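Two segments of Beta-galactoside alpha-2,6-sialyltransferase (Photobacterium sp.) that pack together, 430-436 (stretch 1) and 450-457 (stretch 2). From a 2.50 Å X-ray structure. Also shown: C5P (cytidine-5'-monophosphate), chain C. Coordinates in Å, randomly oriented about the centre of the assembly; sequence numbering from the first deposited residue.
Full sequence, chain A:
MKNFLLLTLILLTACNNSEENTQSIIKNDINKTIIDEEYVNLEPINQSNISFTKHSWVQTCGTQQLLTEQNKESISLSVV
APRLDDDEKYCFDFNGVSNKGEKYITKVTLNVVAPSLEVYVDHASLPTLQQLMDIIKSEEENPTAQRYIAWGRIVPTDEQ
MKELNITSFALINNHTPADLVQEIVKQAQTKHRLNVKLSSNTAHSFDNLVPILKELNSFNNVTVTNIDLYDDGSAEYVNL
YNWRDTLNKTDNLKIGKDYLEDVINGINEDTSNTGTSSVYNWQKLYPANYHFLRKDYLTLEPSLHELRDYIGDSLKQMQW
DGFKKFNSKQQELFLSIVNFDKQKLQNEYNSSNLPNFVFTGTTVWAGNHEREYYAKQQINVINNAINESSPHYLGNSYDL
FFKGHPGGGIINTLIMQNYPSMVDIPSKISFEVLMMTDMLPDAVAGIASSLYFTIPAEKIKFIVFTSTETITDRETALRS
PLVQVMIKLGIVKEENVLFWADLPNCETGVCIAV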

# COMPACT_ATOMS: atom_id res chain seq x y z
N SER A 430 -2.99 5.94 -8.92
CA SER A 430 -4.27 5.40 -8.41
C SER A 430 -5.30 6.52 -8.31
O SER A 430 -4.99 7.62 -7.82
N PHE A 431 -6.50 6.26 -8.80
CA PHE A 431 -7.50 7.30 -8.86
C PHE A 431 -7.87 7.79 -7.47
O PHE A 431 -8.26 8.95 -7.28
N GLU A 432 -7.75 6.91 -6.48
CA GLU A 432 -8.14 7.38 -5.17
C GLU A 432 -7.21 8.46 -4.59
O GLU A 432 -7.62 9.20 -3.70
N VAL A 433 -6.02 8.64 -5.16
CA VAL A 433 -5.23 9.77 -4.71
C VAL A 433 -5.88 11.09 -5.13
O VAL A 433 -5.77 12.10 -4.41
N LEU A 434 -6.61 11.08 -6.25
CA LEU A 434 -7.37 12.28 -6.62
C LEU A 434 -8.49 12.55 -5.63
O LEU A 434 -8.80 13.70 -5.34
N MET A 435 -9.10 11.49 -5.11
CA MET A 435 -10.08 11.64 -4.05
C MET A 435 -9.44 12.24 -2.79
O MET A 435 -9.98 13.18 -2.23
N MET A 436 -8.31 11.68 -2.38
CA MET A 436 -7.62 12.08 -1.15
C MET A 436 -7.05 13.48 -1.22
O MET A 436 -6.91 14.14 -0.19
N SER A 450 -12.62 -1.37 -9.22
CA SER A 450 -12.47 -1.22 -7.78
C SER A 450 -12.57 0.24 -7.34
O SER A 450 -12.99 0.54 -6.21
N LEU A 451 -12.21 1.15 -8.22
CA LEU A 451 -12.20 2.55 -7.83
C LEU A 451 -13.62 3.02 -7.45
O LEU A 451 -13.79 3.84 -6.54
N TYR A 452 -14.63 2.45 -8.12
CA TYR A 452 -16.04 2.73 -7.80
C TYR A 452 -16.54 2.11 -6.49
O TYR A 452 -17.66 2.43 -6.06
N PHE A 453 -15.73 1.24 -5.87
CA PHE A 453 -16.08 0.74 -4.56
C PHE A 453 -15.91 1.85 -3.51
O PHE A 453 -16.48 1.75 -2.40
N THR A 454 -15.15 2.89 -3.86
CA THR A 454 -14.72 3.91 -2.90
C THR A 454 -15.18 5.34 -3.21
O THR A 454 -15.58 6.07 -2.31
N ILE A 455 -15.09 5.74 -4.48
CA ILE A 455 -15.47 7.09 -4.93
C ILE A 455 -16.92 7.40 -4.57
O ILE A 455 -17.80 6.58 -4.81
N PRO A 456 -17.17 8.59 -3.97
CA PRO A 456 -18.52 9.03 -3.59
C PRO A 456 -19.52 8.99 -4.75
O PRO A 456 -19.23 9.44 -5.86
N ALA A 457 -20.69 8.44 -4.45
CA ALA A 457 -21.77 8.27 -5.40
C ALA A 457 -22.07 9.54 -6.19
O ALA A 457 -22.33 9.48 -7.39

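The contact is built on an i, i+4 rule: Phe431 and Met435, one helical turn apart, point toward the second stretch and meet Leu451 and Ile455, which have the same spacing. No direct hydrogen bond crosses between the stretches, so apolar side chains, one water and the bound nucleotide do the joining.

Met435 and Phe431 give up the most surface, 67 and 66 Å². Phe431, with chi1 in t, brings its ring against two aliphatic neighbours. Its CE2 lies 3.7 Å from Ile455 CG1, which sits at the ring edge, near the ring plane, while its CD2 is 3.8 Å from Leu451 CD1. Leu451 is p, p; Ile455 is m, m, and although its CA-to-CB bond points sideways, the end of its side chain comes nearer the helix. That reach places Ile455 CD1 3.9 Å from Met435 CB. Met435 is extended through t, t and turns p at chi3. Beyond the CB contact with Ile455, its SD lies 4.1 Å from Pro456 CD and its CE 3.8 Å from Thr454 CG2.

Glu432 supplies the polar side. Its CA-to-CB bond also points toward stretch 2, with chi1 at 33°, between wells, and chi2 in m, and OE1 comes within 3.6 Å of Leu451 CA. A water gives hydrogen bonds to Glu432 OE1 at 2.6 Å and to Ser450 O at 2.8 Å, and accepts one from Thr454 OG1 at 2.6 Å, providing the polar link that the two stretches lack directly.

Cytidine-5'-monophosphate bridges them too. Its O3' donates to Glu432 OE1 at 3.0 Å and its O2' to Glu432 OE2 at a very short 2.4 Å, so the carboxylate grips both ribose hydroxyls. Phe431 N reaches the base at O2, 2.8 Å away, and Ser450 N holds phosphate O2P at 2.7 Å. Leu451 CD2, 3.6 Å from C4, lines the base as well.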

# COMPACT_ATOMS: atom_id res chain seq x y z
CB SER A 430 -4.11 4.71 -7.08
OG SER A 430 -3.90 3.33 -7.30
CB PHE A 431 -8.73 6.81 -9.63
CG PHE A 431 -9.74 7.88 -9.91
CD1 PHE A 431 -9.45 8.92 -10.77
CD2 PHE A 431 -10.99 7.84 -9.31
CE1 PHE A 431 -10.41 9.93 -11.05
CE2 PHE A 431 -11.95 8.80 -9.58
CZ PHE A 431 -11.66 9.86 -10.45
CB GLU A 432 -8.65 6.30 -4.19
CG GLU A 432 -8.09 4.92 -4.25
CD GLU A 432 -8.45 4.08 -5.45
OE1 GLU A 432 -9.53 3.47 -5.52
OE2 GLU A 432 -7.58 3.94 -6.29
CB VAL A 433 -3.70 9.69 -5.01
CG1 VAL A 433 -3.23 8.26 -5.25
CG2 VAL A 433 -3.27 10.63 -6.10
CB LEU A 434 -7.92 12.25 -8.05
CG LEU A 434 -7.07 12.02 -9.31
CD1 LEU A 434 -7.50 13.02 -10.32
CD2 LEU A 434 -5.55 12.09 -9.12
CB MET A 435 -10.74 10.31 -3.70
CG MET A 435 -11.88 10.43 -2.69
SD MET A 435 -12.41 8.79 -2.13
CE MET A 435 -10.91 8.28 -1.27
CB MET A 436 -6.50 11.10 -0.79
CG MET A 436 -7.00 9.70 -0.45
SD MET A 436 -5.73 8.70 0.30
CE MET A 436 -4.72 8.28 -1.12
CB SER A 450 -11.15 -1.81 -7.32
OG SER A 450 -10.94 -3.10 -7.86
CB LEU A 451 -11.52 3.43 -8.91
CG LEU A 451 -12.27 3.70 -10.22
CD1 LEU A 451 -13.24 4.89 -10.06
CD2 LEU A 451 -11.31 3.92 -11.41
CB TYR A 452 -16.98 2.36 -8.96
CG TYR A 452 -16.71 3.24 -10.17
CD1 TYR A 452 -17.08 4.59 -10.17
CD2 TYR A 452 -16.03 2.74 -11.28
CE1 TYR A 452 -16.82 5.40 -11.26
CE2 TYR A 452 -15.76 3.55 -12.37
CZ TYR A 452 -16.15 4.88 -12.36
OH TYR A 452 -15.87 5.69 -13.45
CB PHE A 453 -15.23 -0.49 -4.17
CG PHE A 453 -15.60 -1.78 -4.91
CD1 PHE A 453 -15.69 -2.99 -4.22
CD2 PHE A 453 -15.82 -1.79 -6.30
CE1 PHE A 453 -16.01 -4.19 -4.87
CE2 PHE A 453 -16.14 -2.98 -6.97
CZ PHE A 453 -16.24 -4.19 -6.24
CB THR A 454 -13.19 3.89 -2.78
OG1 THR A 454 -12.76 2.58 -2.40
CG2 THR A 454 -12.69 4.91 -1.77
CB ILE A 455 -15.25 7.25 -6.49
CG1 ILE A 455 -13.76 7.12 -6.86
CG2 ILE A 455 -15.77 8.55 -7.03
CD1 ILE A 455 -12.73 7.78 -5.88
CB PRO A 456 -18.29 10.48 -3.14
CG PRO A 456 -16.90 10.51 -2.67
CD PRO A 456 -16.16 9.60 -3.60
CB ALA A 457 -23.03 7.79 -4.68
O3P C5P C . -10.01 -1.47 -12.26
P C5P C . -9.52 -2.24 -11.09
O1P C5P C . -8.40 -3.15 -11.58
O2P C5P C . -10.64 -2.83 -10.26
O5' C5P C . -8.89 -1.16 -10.12
C5' C5P C . -8.03 -1.51 -9.05
C4' C5P C . -7.34 -0.21 -8.66
O4' C5P C . -6.57 0.29 -9.77
C3' C5P C . -8.30 0.92 -8.35
O3' C5P C . -8.68 0.96 -6.98
C2' C5P C . -7.45 2.13 -8.64
O2' C5P C . -6.46 2.31 -7.63
C1' C5P C . -6.64 1.72 -9.83
N1 C5P C . -7.27 2.20 -11.06
C2 C5P C . -7.07 3.55 -11.46
N3 C5P C . -7.63 4.02 -12.60
C4 C5P C . -8.40 3.21 -13.38
C5 C5P C . -8.61 1.87 -13.01
C6 C5P C . -8.03 1.38 -11.83
O2 C5P C . -6.40 4.32 -10.77
N4 C5P C . -8.93 3.71 -14.53
O HOH W 1 -11.28 1.85 -4.41